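Local coordinates for protein ORF007 (Staphylococcus phage 2638A, PDB 7AQH) that degrades host cell-wall peptidoglycan as a phage endolysin, this chain being its C-terminal SH3b cell wall-binding domain, at residues G8-A13 / V54-G59; G25-Y30 / A40-K45; V61-E66 / M75-W80. All coordinates share one frame; numbering follows the deposited sequence.

Interaction 1. Residues G8-A13 / V54-G59; sequences GIWYKA and VQKFDG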
loop_
_atom_site.group_PDB
_atom_site.type_symbol
_atom_site.label_atom_id
_atom_site.label_comp_id
_atom_site.label_asym_id
_atom_site.label_seq_id
_atom_site.Cartn_x
_atom_site.Cartn_y
_atom_site.Cartn_z
ATOM N N GLY A 8 -0.966 10.291 12.002
ATOM C CA GLY A 8 -1.200 8.959 12.511
ATOM C C GLY A 8 -0.902 7.854 11.530
ATOM O O GLY A 8 -1.327 6.718 11.752
ATOM N N ILE A 9 -0.170 8.143 10.459
ATOM C CA ILE A 9 0.158 7.142 9.451
ATOM C C ILE A 9 1.432 6.425 9.876
ATOM O O ILE A 9 2.495 7.044 9.995
ATOM C CB ILE A 9 0.320 7.777 8.062
ATOM C CG1 ILE A 9 -0.961 8.508 7.653
ATOM C CG2 ILE A 9 0.674 6.713 7.030
ATOM C CD1 ILE A 9 -0.859 9.218 6.321
ATOM N N TRP A 10 1.326 5.119 10.101
ATOM C CA TRP A 10 2.490 4.298 10.408
ATOM C C TRP A 10 3.263 4.036 9.123
ATOM O O TRP A 10 2.711 3.487 8.164
ATOM C CB TRP A 10 2.063 2.984 11.058
ATOM C CG TRP A 10 1.462 3.144 12.422
ATOM C CD1 TRP A 10 0.134 3.165 12.734
ATOM C CD2 TRP A 10 2.166 3.297 13.662
ATOM N NE1 TRP A 10 -0.033 3.325 14.089
ATOM C CE2 TRP A 10 1.199 3.409 14.680
ATOM C CE3 TRP A 10 3.520 3.352 14.007
ATOM C CZ2 TRP A 10 1.543 3.572 16.021
ATOM C CZ3 TRP A 10 3.858 3.514 15.339
ATOM C CH2 TRP A 10 2.874 3.622 16.329
ATOM N N TYR A 11 4.535 4.424 9.096
ATOM C CA TYR A 11 5.370 4.230 7.922
ATOM C C TYR A 11 6.687 3.592 8.334
ATOM O O TYR A 11 7.120 3.691 9.486
ATOM C CB TYR A 11 5.633 5.551 7.179
ATOM C CG TYR A 11 6.491 6.543 7.938
ATOM C CD1 TYR A 11 7.869 6.570 7.765
ATOM C CD2 TYR A 11 5.924 7.457 8.816
ATOM C CE1 TYR A 11 8.659 7.474 8.449
ATOM C CE2 TYR A 11 6.707 8.366 9.505
ATOM C CZ TYR A 11 8.073 8.369 9.317
ATOM O OH TYR A 11 8.859 9.271 9.999
ATOM N N LYS A 12 7.320 2.927 7.372
ATOM C CA LYS A 12 8.606 2.288 7.600
ATOM C C LYS A 12 9.313 2.097 6.267
ATOM O O LYS A 12 8.676 1.772 5.261
ATOM C CB LYS A 12 8.437 0.937 8.303
ATOM C CG LYS A 12 9.712 0.114 8.381
ATOM C CD LYS A 12 9.415 -1.320 8.790
ATOM C CE LYS A 12 8.479 -1.991 7.797
ATOM N NZ LYS A 12 8.139 -3.384 8.199
ATOM N N ALA A 13 10.626 2.304 6.269
ATOM C CA ALA A 13 11.410 2.111 5.061
ATOM C C ALA A 13 11.559 0.623 4.769
ATOM O O ALA A 13 11.792 -0.185 5.673
ATOM C CB ALA A 13 12.784 2.767 5.200
ATOM N N VAL A 54 6.475 1.232 3.426
ATOM C CA VAL A 54 5.273 0.517 3.835
ATOM C C VAL A 54 4.541 1.360 4.867
ATOM O O VAL A 54 5.168 1.973 5.739
ATOM C CB VAL A 54 5.600 -0.880 4.403
ATOM C CG1 VAL A 54 4.320 -1.633 4.726
ATOM C CG2 VAL A 54 6.455 -1.666 3.421
ATOM N N GLN A 55 3.213 1.390 4.770
ATOM C CA GLN A 55 2.391 2.163 5.687
ATOM C C GLN A 55 1.273 1.298 6.249
ATOM O O GLN A 55 0.844 0.319 5.630
ATOM C CB GLN A 55 1.790 3.402 5.003
ATOM C CG GLN A 55 2.818 4.343 4.393
ATOM C CD GLN A 55 3.287 3.890 3.025
ATOM O OE1 GLN A 55 2.637 3.073 2.374
ATOM N NE2 GLN A 55 4.419 4.423 2.582
ATOM N N LYS A 56 0.806 1.677 7.437
ATOM C CA LYS A 56 -0.337 1.044 8.087
ATOM C C LYS A 56 -1.320 2.147 8.451
ATOM O O LYS A 56 -1.031 2.980 9.315
ATOM C CB LYS A 56 0.087 0.255 9.328
ATOM C CG LYS A 56 0.903 -0.991 9.027
ATOM C CD LYS A 56 1.222 -1.759 10.301
ATOM C CE LYS A 56 1.975 -0.892 11.298
ATOM N NZ LYS A 56 2.343 -1.649 12.527
ATOM N N PHE A 57 -2.476 2.154 7.792
ATOM C CA PHE A 57 -3.442 3.229 7.964
ATOM C C PHE A 57 -4.754 2.824 7.310
ATOM O O PHE A 57 -4.772 2.011 6.382
ATOM C CB PHE A 57 -2.931 4.541 7.356
ATOM C CG PHE A 57 -3.735 5.745 7.749
ATOM C CD1 PHE A 57 -4.607 6.335 6.848
ATOM C CD2 PHE A 57 -3.628 6.282 9.020
ATOM C CE1 PHE A 57 -5.351 7.442 7.206
ATOM C CE2 PHE A 57 -4.370 7.390 9.384
ATOM C CZ PHE A 57 -5.232 7.970 8.477
ATOM N N ASP A 58 -5.844 3.404 7.805
ATOM C CA ASP A 58 -7.178 3.175 7.258
ATOM C C ASP A 58 -7.481 1.680 7.162
ATOM O O ASP A 58 -7.980 1.181 6.151
ATOM C CB ASP A 58 -7.332 3.861 5.899
ATOM C CG ASP A 58 -8.760 3.833 5.388
ATOM O OD1 ASP A 58 -9.660 4.311 6.111
ATOM O OD2 ASP A 58 -8.981 3.339 4.263
ATOM N N GLY A 59 -7.164 0.960 8.236
ATOM C CA GLY A 59 -7.485 -0.451 8.306
ATOM C C GLY A 59 -6.765 -1.335 7.314
ATOM O O GLY A 59 -7.205 -2.462 7.077
#
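Ile9 lays its CG1 branch over one face of the Phe57 ring, shifted toward the rim. The two side chains cross obliquely, and CG1 stands 3.9 Å from the centroid of the Phe57 ring, a CH-pi contact. Phe57 CG is anti to the backbone N (chi1 -168°), and the ring lies beside Ile9. The carbonyl of Gly8 meets the edge of the same ring, with Gly8 O 3.6 Å from Phe57 CD2. The other branch of Ile9 runs beside Gln55, pointing the same way, and its CG2 lies 4.0 Å from Gln55 CB. The Gln55 chain then bends at chi2 (82°), and its NE2 is hydrogen-bonded to Ser64 OG.

Trp10 and Lys56 sit on the face opposite Tyr11 and Gln55. They touch near the backbone, Trp10 CB to Lys56 CB 3.8 Å. The indole turns its edge to the carbonyl of Lys56, in plane with Lys56 O. Lys56 NZ lies far from the indole, so the cation-pi attraction is at most weak; Lys56 also makes a cation-pi contact with Trp2.

Backbone bonds hold the antiparallel strands together. Trp10 and Lys56 form one hydrogen-bonded pair, and the bond from Trp10 N to Lys56 O is long at 3.3 Å. Lys12 and Val54 form the next, with Val54 N giving a nearly straight bond of 2.9 Å to Lys12 O. Tyr11 and Gln55 are the non-hydrogen-bonded pair between them.

The contact joins the start of strand 10-20 to strand 53-57 in the antiparallel sheet of the SH3b domain. Short strand 3-4 pairs with 10-20 through Tyr11 and Lys3, while strand 60-66 lies along 53-57 on its other edge.

Interaction 2. Residues G25-Y30 / A40-K45; sequences GIITRY and AGVLQK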
loop_
_atom_site.group_PDB
_atom_site.type_symbol
_atom_site.label_atom_id
_atom_site.label_comp_id
_atom_site.label_asym_id
_atom_site.label_seq_id
_atom_site.Cartn_x
_atom_site.Cartn_y
_atom_site.Cartn_z
ATOM N N GLY A 25 -7.418 -7.461 -9.193
ATOM C CA GLY A 25 -6.451 -6.390 -9.106
ATOM C C GLY A 25 -6.618 -5.596 -7.824
ATOM O O GLY A 25 -7.465 -5.880 -6.975
ATOM N N ILE A 26 -5.786 -4.567 -7.687
ATOM C CA ILE A 26 -5.795 -3.708 -6.511
ATOM C C ILE A 26 -5.918 -2.259 -6.959
ATOM O O ILE A 26 -5.254 -1.833 -7.910
ATOM C CB ILE A 26 -4.532 -3.906 -5.648
ATOM C CG1 ILE A 26 -4.302 -5.395 -5.388
ATOM C CG2 ILE A 26 -4.665 -3.152 -4.337
ATOM C CD1 ILE A 26 -3.033 -5.692 -4.628
ATOM N N ILE A 27 -6.774 -1.506 -6.274
ATOM C CA ILE A 27 -6.978 -0.094 -6.579
ATOM C C ILE A 27 -5.905 0.724 -5.876
ATOM O O ILE A 27 -5.648 0.539 -4.679
ATOM C CB ILE A 27 -8.386 0.357 -6.160
ATOM C CG1 ILE A 27 -9.449 -0.410 -6.949
ATOM C CG2 ILE A 27 -8.545 1.855 -6.358
ATOM C CD1 ILE A 27 -10.869 -0.085 -6.536
ATOM N N THR A 28 -5.273 1.631 -6.617
ATOM C CA THR A 28 -4.224 2.491 -6.093
ATOM C C THR A 28 -4.750 3.907 -5.896
ATOM O O THR A 28 -5.702 4.333 -6.557
ATOM C CB THR A 28 -3.012 2.514 -7.030
ATOM O OG1 THR A 28 -3.404 3.039 -8.305
ATOM C CG2 THR A 28 -2.458 1.108 -7.217
ATOM N N ARG A 29 -4.117 4.633 -4.976
ATOM C CA ARG A 29 -4.559 5.962 -4.581
ATOM C C ARG A 29 -3.406 6.950 -4.700
ATOM O O ARG A 29 -2.232 6.572 -4.704
ATOM C CB ARG A 29 -5.099 5.969 -3.143
ATOM C CG ARG A 29 -6.255 5.013 -2.898
ATOM C CD ARG A 29 -7.528 5.478 -3.587
ATOM N NE ARG A 29 -8.612 4.510 -3.447
ATOM C CZ ARG A 29 -9.851 4.706 -3.886
ATOM N NH1 ARG A 29 -10.170 5.840 -4.494
ATOM N NH2 ARG A 29 -10.772 3.768 -3.714
ATOM N N TYR A 30 -3.756 8.231 -4.799
ATOM C CA TYR A 30 -2.774 9.303 -4.769
ATOM C C TYR A 30 -2.672 9.887 -3.357
ATOM O O TYR A 30 -3.427 9.530 -2.448
ATOM C CB TYR A 30 -3.132 10.390 -5.793
ATOM C CG TYR A 30 -2.846 10.021 -7.239
ATOM C CD1 TYR A 30 -1.562 9.689 -7.654
ATOM C CD2 TYR A 30 -3.863 10.008 -8.190
ATOM C CE1 TYR A 30 -1.298 9.348 -8.972
ATOM C CE2 TYR A 30 -3.605 9.669 -9.511
ATOM C CZ TYR A 30 -2.322 9.340 -9.895
ATOM O OH TYR A 30 -2.070 9.004 -11.207
ATOM N N ALA A 40 -5.649 6.311 -8.275
ATOM C CA ALA A 40 -4.511 6.463 -9.171
ATOM C C ALA A 40 -4.436 5.382 -10.240
ATOM O O ALA A 40 -3.531 5.424 -11.080
ATOM C CB ALA A 40 -3.205 6.480 -8.367
ATOM N N GLY A 41 -5.353 4.419 -10.235
ATOM C CA GLY A 41 -5.368 3.336 -11.192
ATOM C C GLY A 41 -5.611 2.013 -10.507
ATOM O O GLY A 41 -5.955 1.948 -9.323
ATOM N N VAL A 42 -5.427 0.931 -11.263
ATOM C CA VAL A 42 -5.632 -0.421 -10.753
ATOM C C VAL A 42 -4.472 -1.294 -11.208
ATOM O O VAL A 42 -4.188 -1.379 -12.408
ATOM C CB VAL A 42 -6.966 -1.025 -11.226
ATOM C CG1 VAL A 42 -7.053 -2.490 -10.827
ATOM C CG2 VAL A 42 -8.134 -0.239 -10.656
ATOM N N LEU A 43 -3.798 -1.935 -10.256
ATOM C CA LEU A 43 -2.749 -2.901 -10.560
ATOM C C LEU A 43 -3.370 -4.291 -10.621
ATOM O O LEU A 43 -3.883 -4.792 -9.613
ATOM C CB LEU A 43 -1.635 -2.848 -9.517
ATOM C CG LEU A 43 -0.287 -3.429 -9.952
ATOM C CD1 LEU A 43 0.286 -2.644 -11.122
ATOM C CD2 LEU A 43 0.691 -3.456 -8.789
ATOM N N GLN A 44 -3.328 -4.908 -11.796
ATOM C CA GLN A 44 -3.994 -6.180 -12.032
ATOM C C GLN A 44 -3.106 -7.350 -11.612
ATOM O O GLN A 44 -1.907 -7.205 -11.367
ATOM C CB GLN A 44 -4.374 -6.324 -13.505
ATOM C CG GLN A 44 -5.124 -5.136 -14.089
ATOM C CD GLN A 44 -5.367 -5.278 -15.580
ATOM O OE1 GLN A 44 -5.125 -4.348 -16.350
ATOM N NE2 GLN A 44 -5.852 -6.444 -15.995
ATOM N N LYS A 45 -3.724 -8.528 -11.528
ATOM C CA LYS A 45 -2.992 -9.738 -11.190
ATOM C C LYS A 45 -1.824 -9.945 -12.147
ATOM O O LYS A 45 -1.900 -9.623 -13.335
ATOM C CB LYS A 45 -3.921 -10.952 -11.238
ATOM C CG LYS A 45 -3.272 -12.258 -10.805
ATOM C CD LYS A 45 -4.301 -13.374 -10.659
ATOM C CE LYS A 45 -3.640 -14.705 -10.333
ATOM N NZ LYS A 45 -3.151 -14.754 -8.931
#
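Ala40 puts its methyl group squarely over the Tyr30 ring. Ala40 CB lies 3.3 Å from the centroid of the Tyr30 ring, close to the ring normal, in a tight CH-pi contact. The Tyr30 ring comes back to this spot with its CG beside the backbone N (chi1 -75°). Ala40 N also gives a short, nearly straight bond to Thr28 O, 2.6 Å long, approaching from well above the carbonyl plane.

Gly41 is gripped through its carbonyl. Thr28 N points almost exactly at Gly41 O, at 2.8 Å. Thr28 OG1 adds a weak bond to the same oxygen, since chi1 of 61° places the hydroxyl between the backbone N and the carbonyl carbon. Gly41 itself has phi 135°, a conformation that suits a residue without a side chain.

Val42 faces the solvent side together with Ile27, its non-hydrogen-bonded partner. Their side chains cross obliquely, Val42 CG2 touching Ile27 CG1 at 3.9 Å.

Leu43 exchanges two backbone bonds with Ile26. Leu43 N donates to Ile26 O at 2.8 Å, in the carbonyl plane, and Ile26 N donates to Leu43 O at 2.7 Å. Gln44 then passes close to Gly25, their CA atoms 3.8 Å apart. Lys45 leads away, and its NZ bonds to Thr21 O.

The two segments form a beta hairpin of strands 26-30 and 39-43. Strand 72-77 pairs with 26-30 on its other edge. Ile26 and Leu43 turn inward onto Met75 of that strand and Val20 of strand 10-20.

Interaction 3. Residues V61-E66 / M75-W80; sequences VWVSWE and MPVRTW
Trp62 and Pro76 cross obliquely, with the proline resting on the indole. Pro76 CB sits 4.0 Å from the centroid of the six-membered ring of Trp62, only 4° off the ring normal. This is a CH-pi contact over the face. Pro76 CD comes closer still, 3.3 Å from Trp62 CZ3. The indole lies here because its CG is anti to the carbonyl carbon (chi1 -56°), and its NE1 is hydrogen-bonded to Phe57 O.

Three valines meet away from the Trp62 ring. Val63 and Val77 cross at about a right angle, CG1 to CG1 at 3.7 Å. Val61 and Val77 cross more obliquely, Val61 CG1 touching Val77 CG2. The other branch of Val61 meets Arg78, where the chain turns a corner, and Trp80 beyond it. Arg78 runs alongside it, with Arg78 CG 3.4 Å from Val61 CG2, while Trp80 stands across it, its CB 3.8 Å from the same CG2. The Arg78 chain carries on to bond Gly88 O through NH2.

Val63 and Met75, a hydrogen-bonded pair, donate to each other, Val63 N reaching Met75 O at 2.8 Å. Val77 N gives a bond to Val61 O, and Val61 N gives one of 2.7 Å to Arg78 O.

Pro76 lacks an N-H, but as the non-hydrogen-bonded partner of Trp62 it needs none toward this strand. Across the two segments the side chains meet by apolar and CH-pi contacts, and the hydrogen bonds all run from backbone to backbone in this hairpin in the middle of the SH3b domain.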
loop_
_atom_site.group_PDB
_atom_site.type_symbol
_atom_site.label_atom_id
_atom_site.label_comp_id
_atom_site.label_asym_id
_atom_site.label_seq_id
_atom_site.Cartn_x
_atom_site.Cartn_y
_atom_site.Cartn_z
ATOM N N VAL A 61 -2.657 -2.325 5.357
ATOM C CA VAL A 61 -1.219 -2.155 5.190
ATOM C C VAL A 61 -0.964 -1.730 3.753
ATOM O O VAL A 61 -1.483 -2.347 2.814
ATOM C CB VAL A 61 -0.458 -3.447 5.531
ATOM C CG1 VAL A 61 1.037 -3.253 5.321
ATOM C CG2 VAL A 61 -0.749 -3.872 6.961
ATOM N N TRP A 62 -0.166 -0.681 3.575
ATOM C CA TRP A 62 0.057 -0.096 2.263
ATOM C C TRP A 62 1.534 -0.156 1.895
ATOM O O TRP A 62 2.414 -0.212 2.758
ATOM C CB TRP A 62 -0.420 1.363 2.214
ATOM C CG TRP A 62 -1.856 1.555 2.601
ATOM C CD1 TRP A 62 -2.399 1.396 3.843
ATOM C CD2 TRP A 62 -2.935 1.945 1.741
ATOM N NE1 TRP A 62 -3.746 1.663 3.811
ATOM C CE2 TRP A 62 -4.100 2.002 2.532
ATOM C CE3 TRP A 62 -3.028 2.252 0.381
ATOM C CZ2 TRP A 62 -5.342 2.352 2.007
ATOM C CZ3 TRP A 62 -4.263 2.599 -0.139
ATOM C CH2 TRP A 62 -5.403 2.645 0.673
ATOM N N VAL A 63 1.791 -0.149 0.590
ATOM C CA VAL A 63 3.129 0.024 0.043
ATOM C C VAL A 63 3.084 1.194 -0.927
ATOM O O VAL A 63 2.092 1.382 -1.639
ATOM C CB VAL A 63 3.641 -1.251 -0.661
ATOM C CG1 VAL A 63 3.606 -2.435 0.294
ATOM C CG2 VAL A 63 2.820 -1.535 -1.910
ATOM N N SER A 64 4.156 1.983 -0.952
ATOM C CA SER A 64 4.201 3.191 -1.760
ATOM C C SER A 64 5.435 3.180 -2.648
ATOM O O SER A 64 6.445 2.544 -2.334
ATOM C CB SER A 64 4.206 4.453 -0.884
ATOM O OG SER A 64 5.388 4.528 -0.107
ATOM N N TRP A 65 5.336 3.893 -3.766
ATOM C CA TRP A 65 6.453 4.053 -4.685
ATOM C C TRP A 65 6.212 5.313 -5.499
ATOM O O TRP A 65 5.114 5.874 -5.503
ATOM C CB TRP A 65 6.604 2.839 -5.605
ATOM C CG TRP A 65 5.497 2.721 -6.611
ATOM C CD1 TRP A 65 5.476 3.248 -7.870
ATOM C CD2 TRP A 65 4.248 2.041 -6.440
ATOM N NE1 TRP A 65 4.293 2.936 -8.494
ATOM C CE2 TRP A 65 3.522 2.195 -7.639
ATOM C CE3 TRP A 65 3.673 1.315 -5.392
ATOM C CZ2 TRP A 65 2.252 1.651 -7.817
ATOM C CZ3 TRP A 65 2.413 0.776 -5.573
ATOM C CH2 TRP A 65 1.717 0.947 -6.775
ATOM N N GLU A 66 7.256 5.755 -6.191
ATOM C CA GLU A 66 7.157 6.897 -7.085
ATOM C C GLU A 66 7.053 6.401 -8.520
ATOM O O GLU A 66 7.739 5.452 -8.911
ATOM C CB GLU A 66 8.362 7.825 -6.929
ATOM C CG GLU A 66 8.409 8.570 -5.602
ATOM C CD GLU A 66 9.010 7.738 -4.484
ATOM O OE1 GLU A 66 9.503 6.626 -4.766
ATOM O OE2 GLU A 66 8.986 8.197 -3.322
ATOM N N MET A 75 -0.677 1.711 -2.260
ATOM C CA MET A 75 -1.461 0.527 -2.571
ATOM C C MET A 75 -1.683 -0.293 -1.306
ATOM O O MET A 75 -0.723 -0.556 -0.560
ATOM C CB MET A 75 -0.761 -0.327 -3.638
ATOM C CG MET A 75 -1.611 -1.467 -4.173
ATOM S SD MET A 75 -0.628 -2.779 -4.926
ATOM C CE MET A 75 0.395 -1.840 -6.053
ATOM N N PRO A 76 -2.915 -0.714 -1.026
ATOM C CA PRO A 76 -3.137 -1.646 0.082
ATOM C C PRO A 76 -2.689 -3.049 -0.292
ATOM O O PRO A 76 -2.763 -3.462 -1.451
ATOM C CB PRO A 76 -4.653 -1.583 0.298
ATOM C CG PRO A 76 -5.195 -1.235 -1.048
ATOM C CD PRO A 76 -4.172 -0.332 -1.693
ATOM N N VAL A 77 -2.217 -3.787 0.711
ATOM C CA VAL A 77 -1.662 -5.114 0.468
ATOM C C VAL A 77 -2.233 -6.126 1.453
ATOM O O VAL A 77 -2.038 -7.335 1.295
ATOM C CB VAL A 77 -0.124 -5.088 0.541
ATOM C CG1 VAL A 77 0.444 -4.221 -0.572
ATOM C CG2 VAL A 77 0.334 -4.587 1.903
ATOM N N ARG A 78 -2.939 -5.645 2.474
ATOM C CA ARG A 78 -3.516 -6.547 3.462
ATOM C C ARG A 78 -4.301 -5.729 4.477
ATOM O O ARG A 78 -4.043 -4.538 4.673
ATOM C CB ARG A 78 -2.439 -7.381 4.163
ATOM C CG ARG A 78 -1.554 -6.591 5.111
ATOM C CD ARG A 78 -0.264 -7.341 5.401
ATOM N NE ARG A 78 -0.511 -8.741 5.738
ATOM C CZ ARG A 78 0.445 -9.624 6.007
ATOM N NH1 ARG A 78 1.718 -9.254 5.981
ATOM N NH2 ARG A 78 0.128 -10.877 6.302
ATOM N N THR A 79 -5.260 -6.387 5.121
ATOM C CA THR A 79 -6.046 -5.740 6.159
ATOM C C THR A 79 -5.219 -5.584 7.432
ATOM O O THR A 79 -4.257 -6.316 7.678
ATOM C CB THR A 79 -7.317 -6.537 6.452
ATOM O OG1 THR A 79 -6.967 -7.828 6.966
ATOM C CG2 THR A 79 -8.141 -6.709 5.184
ATOM N N TRP A 80 -5.612 -4.612 8.253
ATOM C CA TRP A 80 -4.854 -4.274 9.452
ATOM C C TRP A 80 -5.809 -3.760 10.516
ATOM O O TRP A 80 -6.542 -2.796 10.279
ATOM C CB TRP A 80 -3.782 -3.228 9.132
ATOM C CG TRP A 80 -3.110 -2.643 10.336
ATOM C CD1 TRP A 80 -2.247 -3.274 11.183
ATOM C CD2 TRP A 80 -3.236 -1.300 10.818
ATOM N NE1 TRP A 80 -1.833 -2.408 12.167
ATOM C CE2 TRP A 80 -2.426 -1.189 11.964
ATOM C CE3 TRP A 80 -3.958 -0.181 10.390
ATOM C CZ2 TRP A 80 -2.318 -0.005 12.691
ATOM C CZ3 TRP A 80 -3.849 0.993 11.112
ATOM C CH2 TRP A 80 -3.036 1.072 12.249
#

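All three contacts belong to one antiparallel sheet, and interaction 3 lies between the other two, near the centre of the chain. Its centre is about 8 Å from that of interaction 1 and about 11 Å from that of interaction 2. Gln55 O to Trp62 N (2.5 Å) and Phe57 O to Trp62 NE1 (2.8 Å) are probable hydrogen bonds joining interactions 1 and 3. Ile26 packs on Met75 and Pro76 between interactions 2 and 3. Interactions 1 and 2 do not touch; their centres are about 18 Å apart. The Thr79 side chain is about 8 Å from a bound EPE buffer molecule. The amidase and peptidase domains are not in this chain, so no contact lies at a catalytic site.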